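Local coordinates for electron transfer flavoprotein, beta subunit (Thermotoga maritima, PDB 7KOE), which probably transfers electrons as the beta subunit of an FAD-binding electron transfer flavoprotein, at residues 158-172 and 175-189. Sequence-based numbering, arbitrary orientation.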
ATOM      1  N   TYR A 158      49.213  -7.568  17.282  1.00 35.34           N
ATOM      2  CA  TYR A 158      48.818  -8.970  17.474  1.00 35.34           C
ATOM      3  C   TYR A 158      49.437  -9.575  18.733  1.00 35.34           C
ATOM      4  O   TYR A 158      50.035 -10.649  18.702  1.00 35.34           O
ATOM      5  CB  TYR A 158      49.146  -9.817  16.242  1.00 35.34           C
ATOM      6  CG  TYR A 158      48.760  -9.158  14.948  1.00 35.34           C
ATOM      7  CD1 TYR A 158      47.446  -9.157  14.520  1.00 35.34           C
ATOM      8  CD2 TYR A 158      49.710  -8.537  14.155  1.00 35.34           C
ATOM      9  CE1 TYR A 158      47.085  -8.551  13.342  1.00 35.34           C
ATOM     10  CE2 TYR A 158      49.358  -7.922  12.980  1.00 35.34           C
ATOM     11  CZ  TYR A 158      48.044  -7.937  12.574  1.00 35.34           C
ATOM     12  OH  TYR A 158      47.680  -7.333  11.396  1.00 35.34           O
ATOM     13  N   VAL A 159      49.270  -8.881  19.850  1.00 28.65           N
ATOM     14  CA  VAL A 159      49.878  -9.294  21.109  1.00 28.65           C
ATOM     15  C   VAL A 159      49.118 -10.483  21.677  1.00 28.65           C
ATOM     16  O   VAL A 159      47.892 -10.441  21.821  1.00 28.65           O
ATOM     17  CB  VAL A 159      49.895  -8.129  22.100  1.00 28.65           C
ATOM     18  CG1 VAL A 159      50.626  -8.516  23.351  1.00 28.65           C
ATOM     19  CG2 VAL A 159      50.530  -6.940  21.462  1.00 28.65           C
ATOM     20  N   VAL A 160      49.846 -11.553  21.990  1.00 32.40           N
ATOM     21  CA  VAL A 160      49.268 -12.723  22.626  1.00 32.40           C
ATOM     22  C   VAL A 160      49.694 -12.856  24.086  1.00 32.40           C
ATOM     23  O   VAL A 160      48.902 -13.326  24.910  1.00 32.40           O
ATOM     24  CB  VAL A 160      49.621 -13.996  21.828  1.00 32.40           C
ATOM     25  CG1 VAL A 160      48.817 -15.197  22.294  1.00 32.40           C
ATOM     26  CG2 VAL A 160      49.353 -13.768  20.375  1.00 32.40           C
ATOM     27  N   ARG A 161      50.901 -12.430  24.441  1.00 37.75           N
ATOM     28  CA  ARG A 161      51.337 -12.480  25.825  1.00 37.75           C
ATOM     29  C   ARG A 161      52.040 -11.183  26.184  1.00 37.75           C
ATOM     30  O   ARG A 161      52.506 -10.442  25.319  1.00 37.75           O
ATOM     31  CB  ARG A 161      52.266 -13.669  26.083  1.00 37.75           C
ATOM     32  CG  ARG A 161      51.565 -14.899  26.607  1.00 37.75           C
ATOM     33  CD  ARG A 161      52.568 -15.950  27.038  1.00 37.75           C
ATOM     34  NE  ARG A 161      53.366 -16.427  25.915  1.00 37.75           N
ATOM     35  CZ  ARG A 161      53.001 -17.419  25.110  1.00 37.75           C
ATOM     36  NH1 ARG A 161      51.847 -18.042  25.303  1.00 37.75           N
ATOM     37  NH2 ARG A 161      53.790 -17.788  24.111  1.00 37.75           N
ATOM     38  N   ILE A 162      52.098 -10.915  27.482  1.00 39.23           N
ATOM     39  CA  ILE A 162      52.831  -9.788  28.042  1.00 39.23           C
ATOM     40  C   ILE A 162      53.751 -10.371  29.103  1.00 39.23           C
ATOM     41  O   ILE A 162      53.278 -10.986  30.067  1.00 39.23           O
ATOM     42  CB  ILE A 162      51.899  -8.729  28.644  1.00 39.23           C
ATOM     43  CG1 ILE A 162      50.996  -8.106  27.577  1.00 39.23           C
ATOM     44  CG2 ILE A 162      52.708  -7.668  29.341  1.00 39.23           C
ATOM     45  CD1 ILE A 162      51.686  -7.131  26.660  1.00 39.23           C
ATOM     46  N   GLU A 163      55.061 -10.263  28.872  1.00 51.95           N
ATOM     47  CA  GLU A 163      56.063 -10.842  29.805  1.00 51.95           C
ATOM     48  C   GLU A 163      56.505  -9.781  30.815  1.00 51.95           C
ATOM     49  O   GLU A 163      55.799  -9.592  31.821  1.00 51.95           O
ATOM     50  CB  GLU A 163      57.259 -11.382  29.024  1.00 51.95           C
ATOM     51  CG  GLU A 163      56.887 -11.931  27.660  1.00 51.95           C
ATOM     52  CD  GLU A 163      56.005 -13.166  27.710  1.00 51.95           C
ATOM     53  OE1 GLU A 163      54.978 -13.125  28.411  1.00 51.95           O
ATOM     54  OE2 GLU A 163      56.351 -14.164  27.049  1.00 51.95           O
ATOM     55  N   GLU A 164      57.639  -9.129  30.546  1.00 61.37           N
ATOM     56  CA  GLU A 164      58.178  -8.094  31.463  1.00 61.37           C
ATOM     57  C   GLU A 164      57.702  -6.710  31.014  1.00 61.37           C
ATOM     58  O   GLU A 164      58.138  -6.255  29.942  1.00 61.37           O
ATOM     59  CB  GLU A 164      59.707  -8.158  31.491  1.00 61.37           C
ATOM     60  CG  GLU A 164      60.268  -9.444  30.911  1.00 61.37           C
ATOM     61  CD  GLU A 164      61.784  -9.530  30.909  1.00 61.37           C
ATOM     62  OE1 GLU A 164      62.346 -10.067  31.885  1.00 61.37           O
ATOM     63  OE2 GLU A 164      62.401  -9.058  29.933  1.00 61.37           O
ATOM     64  N   ILE A 165      56.831  -6.081  31.806  1.00 60.78           N
ATOM     65  CA  ILE A 165      56.334  -4.709  31.493  1.00 60.78           C
ATOM     66  C   ILE A 165      57.135  -3.729  32.357  1.00 60.78           C
ATOM     67  O   ILE A 165      56.511  -2.939  33.090  1.00 60.78           O
ATOM     68  CB  ILE A 165      54.814  -4.602  31.735  1.00 60.78           C
ATOM     69  CG1 ILE A 165      54.299  -3.173  31.552  1.00 60.78           C
ATOM     70  CG2 ILE A 165      54.444  -5.169  33.097  1.00 60.78           C
ATOM     71  CD1 ILE A 165      55.242  -2.268  30.797  1.00 60.78           C
ATOM     72  N   ASP A 166      58.467  -3.811  32.267  1.00 69.91           N
ATOM     73  CA  ASP A 166      59.414  -2.965  33.045  1.00 69.91           C
ATOM     74  C   ASP A 166      58.956  -1.503  33.043  1.00 69.91           C
ATOM     75  O   ASP A 166      59.055  -0.852  31.987  1.00 69.91           O
ATOM     76  CB  ASP A 166      60.843  -3.102  32.514  1.00 69.91           C
ATOM     77  CG  ASP A 166      61.654  -4.163  33.237  1.00 69.91           C
ATOM     78  OD1 ASP A 166      62.086  -5.124  32.571  1.00 69.91           O
ATOM     79  OD2 ASP A 166      61.847  -4.019  34.459  1.00 69.91           O
ATOM     80  N   PRO A 167      58.464  -0.966  34.182  1.00 72.82           N
ATOM     81  CA  PRO A 167      58.019   0.427  34.256  1.00 72.82           C
ATOM     82  C   PRO A 167      59.192   1.368  34.570  1.00 72.82           C
ATOM     83  O   PRO A 167      59.023   2.569  34.469  1.00 72.82           O
ATOM     84  CB  PRO A 167      57.055   0.388  35.448  1.00 72.82           C
ATOM     85  CG  PRO A 167      57.667  -0.643  36.371  1.00 72.82           C
ATOM     86  CD  PRO A 167      58.294  -1.672  35.453  1.00 72.82           C
ATOM     87  N   GLU A 168      60.342   0.795  34.937  1.00 78.66           N
ATOM     88  CA  GLU A 168      61.549   1.595  35.275  1.00 78.66           C
ATOM     89  C   GLU A 168      62.365   1.855  34.003  1.00 78.66           C
ATOM     90  O   GLU A 168      62.870   2.983  33.847  1.00 78.66           O
ATOM     91  CB  GLU A 168      62.396   0.862  36.317  1.00 78.66           C
ATOM     92  CG  GLU A 168      61.582  -0.034  37.233  1.00 78.66           C
ATOM     93  CD  GLU A 168      60.940   0.684  38.407  1.00 78.66           C
ATOM     94  OE1 GLU A 168      61.686   1.200  39.262  1.00 78.66           O
ATOM     95  OE2 GLU A 168      59.696   0.726  38.463  1.00 78.66           O
ATOM     96  N   LYS A 169      62.474   0.847  33.131  1.00 71.26           N
ATOM     97  CA  LYS A 169      63.259   0.975  31.874  1.00 71.26           C
ATOM     98  C   LYS A 169      62.362   1.501  30.745  1.00 71.26           C
ATOM     99  O   LYS A 169      62.886   1.708  29.632  1.00 71.26           O
ATOM    100  CB  LYS A 169      63.878  -0.374  31.497  1.00 71.26           C
ATOM    101  CG  LYS A 169      63.810  -1.445  32.577  1.00 71.26           C
ATOM    102  CD  LYS A 169      64.957  -2.433  32.518  1.00 71.26           C
ATOM    103  CE  LYS A 169      64.960  -3.265  31.252  1.00 71.26           C
ATOM    104  NZ  LYS A 169      64.346  -4.597  31.468  1.00 71.26           N
ATOM    105  N   LYS A 170      61.073   1.708  31.029  1.00 64.91           N
ATOM    106  CA  LYS A 170      60.105   2.211  30.015  1.00 64.91           C
ATOM    107  C   LYS A 170      60.211   1.350  28.752  1.00 64.91           C
ATOM    108  O   LYS A 170      60.288   1.921  27.651  1.00 64.91           O
ATOM    109  CB  LYS A 170      60.355   3.691  29.710  1.00 64.91           C
ATOM    110  CG  LYS A 170      59.109   4.567  29.650  1.00 64.91           C
ATOM    111  CD  LYS A 170      57.944   4.010  30.441  1.00 64.91           C
ATOM    112  CE  LYS A 170      58.046   4.286  31.925  1.00 64.91           C
ATOM    113  NZ  LYS A 170      56.779   4.823  32.474  1.00 64.91           N
ATOM    114  N   GLU A 171      60.224   0.026  28.923  1.00 60.87           N
ATOM    115  CA  GLU A 171      60.318  -0.925  27.784  1.00 60.87           C
ATOM    116  C   GLU A 171      59.695  -2.252  28.224  1.00 60.87           C
ATOM    117  O   GLU A 171      60.011  -2.702  29.339  1.00 60.87           O
ATOM    118  CB  GLU A 171      61.774  -1.106  27.354  1.00 60.87           C
ATOM    119  CG  GLU A 171      62.629  -1.820  28.384  1.00 60.87           C
ATOM    120  CD  GLU A 171      64.122  -1.724  28.124  1.00 60.87           C
ATOM    121  OE1 GLU A 171      64.501  -1.174  27.071  1.00 60.87           O
ATOM    122  OE2 GLU A 171      64.901  -2.199  28.973  1.00 60.87           O
ATOM    123  N   MET A 172      58.849  -2.848  27.381  1.00 55.39           N
ATOM    124  CA  MET A 172      58.179  -4.118  27.765  1.00 55.39           C
ATOM    125  C   MET A 172      58.286  -5.154  26.642  1.00 55.39           C
ATOM    126  O   MET A 172      58.387  -4.759  25.469  1.00 55.39           O
ATOM    127  CB  MET A 172      56.708  -3.874  28.108  1.00 55.39           C
ATOM    128  CG  MET A 172      55.753  -4.777  27.361  1.00 55.39           C
ATOM    129  SD  MET A 172      54.152  -3.981  27.097  1.00 55.39           S
ATOM    130  CE  MET A 172      54.541  -2.931  25.698  1.00 55.39           C
ATOM    131  N   VAL A 175      54.579 -10.744  23.066  1.00 34.78           N
ATOM    132  CA  VAL A 175      54.716 -11.899  22.178  1.00 34.78           C
ATOM    133  C   VAL A 175      53.741 -11.663  21.026  1.00 34.78           C
ATOM    134  O   VAL A 175      52.554 -11.985  21.116  1.00 34.78           O
ATOM    135  CB  VAL A 175      54.445 -13.232  22.883  1.00 34.78           C
ATOM    136  CG1 VAL A 175      54.600 -14.381  21.926  1.00 34.78           C
ATOM    137  CG2 VAL A 175      55.402 -13.430  24.032  1.00 34.78           C
ATOM    138  N   ARG A 176      54.236 -11.073  19.944  1.00 41.57           N
ATOM    139  CA  ARG A 176      53.420 -10.803  18.771  1.00 41.57           C
ATOM    140  C   ARG A 176      53.213 -12.082  17.975  1.00 41.57           C
ATOM    141  O   ARG A 176      54.148 -12.853  17.767  1.00 41.57           O
ATOM    142  CB  ARG A 176      54.094  -9.737  17.902  1.00 41.57           C
ATOM    143  CG  ARG A 176      53.861  -9.874  16.399  1.00 41.57           C
ATOM    144  CD  ARG A 176      54.860  -9.098  15.584  1.00 41.57           C
ATOM    145  NE  ARG A 176      54.644  -7.661  15.664  1.00 41.57           N
ATOM    146  CZ  ARG A 176      55.488  -6.762  15.175  1.00 41.57           C
ATOM    147  NH1 ARG A 176      56.602  -7.158  14.576  1.00 41.57           N
ATOM    148  NH2 ARG A 176      55.223  -5.468  15.286  1.00 41.57           N
ATOM    149  N   ARG A 177      51.980 -12.315  17.538  1.00 43.77           N
ATOM    150  CA  ARG A 177      51.689 -13.423  16.641  1.00 43.77           C
ATOM    151  C   ARG A 177      51.890 -12.990  15.196  1.00 43.77           C
ATOM    152  O   ARG A 177      51.355 -11.964  14.770  1.00 43.77           O
ATOM    153  CB  ARG A 177      50.258 -13.916  16.833  1.00 43.77           C
ATOM    154  CG  ARG A 177      49.776 -14.852  15.750  1.00 43.77           C
ATOM    155  CD  ARG A 177      48.310 -15.132  15.902  1.00 43.77           C
ATOM    156  NE  ARG A 177      48.047 -16.093  16.963  1.00 43.77           N
ATOM    157  CZ  ARG A 177      47.927 -17.400  16.766  1.00 43.77           C
ATOM    158  NH1 ARG A 177      48.057 -17.900  15.548  1.00 43.77           N
ATOM    159  NH2 ARG A 177      47.687 -18.206  17.790  1.00 43.77           N
ATOM    160  N   LEU A 178      52.659 -13.770  14.452  1.00 52.20           N
ATOM    161  CA  LEU A 178      52.766 -13.639  13.008  1.00 52.20           C
ATOM    162  C   LEU A 178      52.340 -14.954  12.367  1.00 52.20           C
ATOM    163  O   LEU A 178      51.882 -15.877  13.042  1.00 52.20           O
ATOM    164  CB  LEU A 178      54.184 -13.241  12.599  1.00 52.20           C
ATOM    165  CG  LEU A 178      54.575 -11.819  12.995  1.00 52.20           C
ATOM    166  CD1 LEU A 178      55.959 -11.484  12.488  1.00 52.20           C
ATOM    167  CD2 LEU A 178      53.561 -10.815  12.477  1.00 52.20           C
ATOM    168  N   ASP A 179      52.490 -15.042  11.047  1.00 57.62           N
ATOM    169  CA  ASP A 179      52.044 -16.243  10.353  1.00 57.62           C
ATOM    170  C   ASP A 179      53.086 -17.352  10.372  1.00 57.62           C
ATOM    171  O   ASP A 179      52.724 -18.532  10.322  1.00 57.62           O
ATOM    172  CB  ASP A 179      51.653 -15.908   8.919  1.00 57.62           C
ATOM    173  CG  ASP A 179      50.347 -15.157   8.843  1.00 57.62           C
ATOM    174  OD1 ASP A 179      49.500 -15.344   9.741  1.00 57.62           O
ATOM    175  OD2 ASP A 179      50.160 -14.388   7.885  1.00 57.62           O
ATOM    176  N   GLN A 180      54.370 -17.010  10.437  1.00 58.18           N
ATOM    177  CA  GLN A 180      55.389 -18.035  10.607  1.00 58.18           C
ATOM    178  C   GLN A 180      55.525 -18.479  12.053  1.00 58.18           C
ATOM    179  O   GLN A 180      56.171 -19.498  12.315  1.00 58.18           O
ATOM    180  CB  GLN A 180      56.743 -17.536  10.098  1.00 58.18           C
ATOM    181  CG  GLN A 180      57.426 -16.515  10.995  1.00 58.18           C
ATOM    182  CD  GLN A 180      57.007 -15.091  10.703  1.00 58.18           C
ATOM    183  OE1 GLN A 180      55.988 -14.853  10.062  1.00 58.18           O
ATOM    184  NE2 GLN A 180      57.798 -14.133  11.168  1.00 58.18           N
ATOM    185  N   GLY A 181      54.930 -17.748  12.989  1.00 54.78           N
ATOM    186  CA  GLY A 181      55.017 -18.095  14.389  1.00 54.78           C
ATOM    187  C   GLY A 181      55.038 -16.875  15.281  1.00 54.78           C
ATOM    188  O   GLY A 181      55.117 -15.743  14.800  1.00 54.78           O
ATOM    189  N   PHE A 182      54.961 -17.098  16.585  1.00 48.92           N
ATOM    190  CA  PHE A 182      55.038 -16.010  17.540  1.00 48.92           C
ATOM    191  C   PHE A 182      56.473 -15.516  17.660  1.00 48.92           C
ATOM    192  O   PHE A 182      57.420 -16.196  17.268  1.00 48.92           O
ATOM    193  CB  PHE A 182      54.527 -16.464  18.900  1.00 48.92           C
ATOM    194  CG  PHE A 182      53.253 -17.234  18.833  1.00 48.92           C
ATOM    195  CD1 PHE A 182      52.057 -16.588  18.596  1.00 48.92           C
ATOM    196  CD2 PHE A 182      53.251 -18.605  19.000  1.00 48.92           C
ATOM    197  CE1 PHE A 182      50.880 -17.294  18.530  1.00 48.92           C
ATOM    198  CE2 PHE A 182      52.076 -19.319  18.934  1.00 48.92           C
ATOM    199  CZ  PHE A 182      50.889 -18.661  18.699  1.00 48.92           C
ATOM    200  N   GLU A 183      56.629 -14.317  18.213  1.00 47.36           N
ATOM    201  CA  GLU A 183      57.962 -13.783  18.452  1.00 47.36           C
ATOM    202  C   GLU A 183      57.939 -12.839  19.641  1.00 47.36           C
ATOM    203  O   GLU A 183      57.066 -11.974  19.732  1.00 47.36           O
ATOM    204  CB  GLU A 183      58.501 -13.061  17.215  1.00 47.36           C
ATOM    205  CG  GLU A 183      57.506 -12.178  16.503  1.00 47.36           C
ATOM    206  CD  GLU A 183      58.121 -11.489  15.307  1.00 47.36           C
ATOM    207  OE1 GLU A 183      58.805 -12.172  14.519  1.00 47.36           O
ATOM    208  OE2 GLU A 183      57.932 -10.266  15.155  1.00 47.36           O
ATOM    209  N   LYS A 184      58.895 -13.009  20.547  1.00 47.83           N
ATOM    210  CA  LYS A 184      59.065 -12.072  21.645  1.00 47.83           C
ATOM    211  C   LYS A 184      59.744 -10.816  21.124  1.00 47.83           C
ATOM    212  O   LYS A 184      60.681 -10.897  20.327  1.00 47.83           O
ATOM    213  CB  LYS A 184      59.884 -12.700  22.769  1.00 47.83           C
ATOM    214  CG  LYS A 184      59.261 -13.955  23.342  1.00 47.83           C
ATOM    215  CD  LYS A 184      60.138 -14.575  24.405  1.00 47.83           C
ATOM    216  CE  LYS A 184      60.331 -13.636  25.578  1.00 47.83           C
ATOM    217  NZ  LYS A 184      61.063 -14.305  26.685  1.00 47.83           N
ATOM    218  N   ILE A 185      59.262  -9.654  21.554  1.00 48.37           N
ATOM    219  CA  ILE A 185      59.718  -8.369  21.037  1.00 48.37           C
ATOM    220  C   ILE A 185      59.914  -7.427  22.214  1.00 48.37           C
ATOM    221  O   ILE A 185      58.977  -7.195  22.982  1.00 48.37           O
ATOM    222  CB  ILE A 185      58.717  -7.769  20.037  1.00 48.37           C
ATOM    223  CG1 ILE A 185      58.723  -8.533  18.718  1.00 48.37           C
ATOM    224  CG2 ILE A 185      59.023  -6.317  19.774  1.00 48.37           C
ATOM    225  CD1 ILE A 185      57.686  -8.045  17.749  1.00 48.37           C
ATOM    226  N   ARG A 186      61.116  -6.872  22.350  1.00 57.46           N
ATOM    227  CA  ARG A 186      61.370  -5.838  23.353  1.00 57.46           C
ATOM    228  C   ARG A 186      60.883  -4.513  22.795  1.00 57.46           C
ATOM    229  O   ARG A 186      61.616  -3.792  22.122  1.00 57.46           O
ATOM    230  CB  ARG A 186      62.849  -5.753  23.705  1.00 57.46           C
ATOM    231  CG  ARG A 186      63.416  -6.979  24.368  1.00 57.46           C
ATOM    232  CD  ARG A 186      64.745  -6.686  25.039  1.00 57.46           C
ATOM    233  NE  ARG A 186      64.566  -5.909  26.261  1.00 57.46           N
ATOM    234  CZ  ARG A 186      64.367  -6.445  27.459  1.00 57.46           C
ATOM    235  NH1 ARG A 186      64.213  -5.663  28.516  1.00 57.46           N
ATOM    236  NH2 ARG A 186      64.323  -7.763  27.601  1.00 57.46           N
ATOM    237  N   LEU A 187      59.629  -4.181  23.078  1.00 51.43           N
ATOM    238  CA  LEU A 187      59.115  -2.879  22.690  1.00 51.43           C
ATOM    239  C   LEU A 187      59.688  -1.793  23.584  1.00 51.43           C
ATOM    240  O   LEU A 187      59.977  -2.014  24.760  1.00 51.43           O
ATOM    241  CB  LEU A 187      57.596  -2.855  22.774  1.00 51.43           C
ATOM    242  CG  LEU A 187      56.821  -3.420  21.594  1.00 51.43           C
ATOM    243  CD1 LEU A 187      55.425  -2.929  21.712  1.00 51.43           C
ATOM    244  CD2 LEU A 187      57.411  -2.968  20.283  1.00 51.43           C
ATOM    245  N   LYS A 188      59.846  -0.606  23.018  1.00 52.93           N
ATOM    246  CA  LYS A 188      60.343   0.552  23.745  1.00 52.93           C
ATOM    247  C   LYS A 188      59.179   1.497  23.992  1.00 52.93           C
ATOM    248  O   LYS A 188      58.574   1.999  23.040  1.00 52.93           O
ATOM    249  CB  LYS A 188      61.455   1.252  22.967  1.00 52.93           C
ATOM    250  CG  LYS A 188      62.019   2.480  23.661  1.00 52.93           C
ATOM    251  CD  LYS A 188      62.776   2.107  24.921  1.00 52.93           C
ATOM    252  CE  LYS A 188      63.264   3.342  25.653  1.00 52.93           C
ATOM    253  NZ  LYS A 188      64.258   4.105  24.851  1.00 52.93           N
ATOM    254  N   LEU A 189      58.860   1.725  25.263  1.00 48.33           N
ATOM    255  CA  LEU A 189      57.795   2.657  25.597  1.00 48.33           C
ATOM    256  C   LEU A 189      58.250   4.087  25.307  1.00 48.33           C
ATOM    257  O   LEU A 189      59.403   4.436  25.576  1.00 48.33           O
ATOM    258  CB  LEU A 189      57.391   2.520  27.064  1.00 48.33           C
ATOM    259  CG  LEU A 189      56.779   1.187  27.502  1.00 48.33           C
ATOM    260  CD1 LEU A 189      56.104   1.345  28.851  1.00 48.33           C
ATOM    261  CD2 LEU A 189      55.800   0.646  26.474  1.00 48.33           C
TER
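With CG of Arg186 anti to the carbonyl carbon (chi1 -64°) and the chain bent at chi3 (73°), the guanidinium reaches Glu164, and Arg186 NH2 donates a hydrogen bond to Glu164 OE2 (3.3 Å), part of a salt bridge. One N-H meets one oxygen; with planes 84° apart, the groups form no side-by-side pair. This exemplifies a meander whose register is set by backbone pairing and whose turn is tied by charges. Lys169 brings NZ to the guanidinium edge, 3.1 Å from Arg186 NH1; the like charges are probably offset by Glu164 and Asp166, whose OD1 meets Lys169 NZ at 2.6 Å. An alanine in place of Arg186 would probably leave Glu164 without its cationic mate and the turn carrying it less tied to strand 181-188.

Beside this network, apolar groups meet: Met172 CE touches Leu189 CD2 at 3.9 Å and Leu187, while Leu189 CD1 lies 3.6 Å from Lys170 CD. Lys170 O receives Leu189 N at 2.8 Å. At the other end, Arg177 N bonds to Tyr158 O at 2.8 Å and Val160 N to Val175 O at 2.9 Å, pairing in an antiparallel meander with strand 171-177 between 154-162 and 181-188. Leu193 of strand 191-195 packs against Val159, Met172 and Leu187, helix 47-63 meets Ile162 and Ile165, and strand 181-188 pairs with a strand of another chain, the beta subunit's Electron transfer flavoprotein partner, extending the sheet.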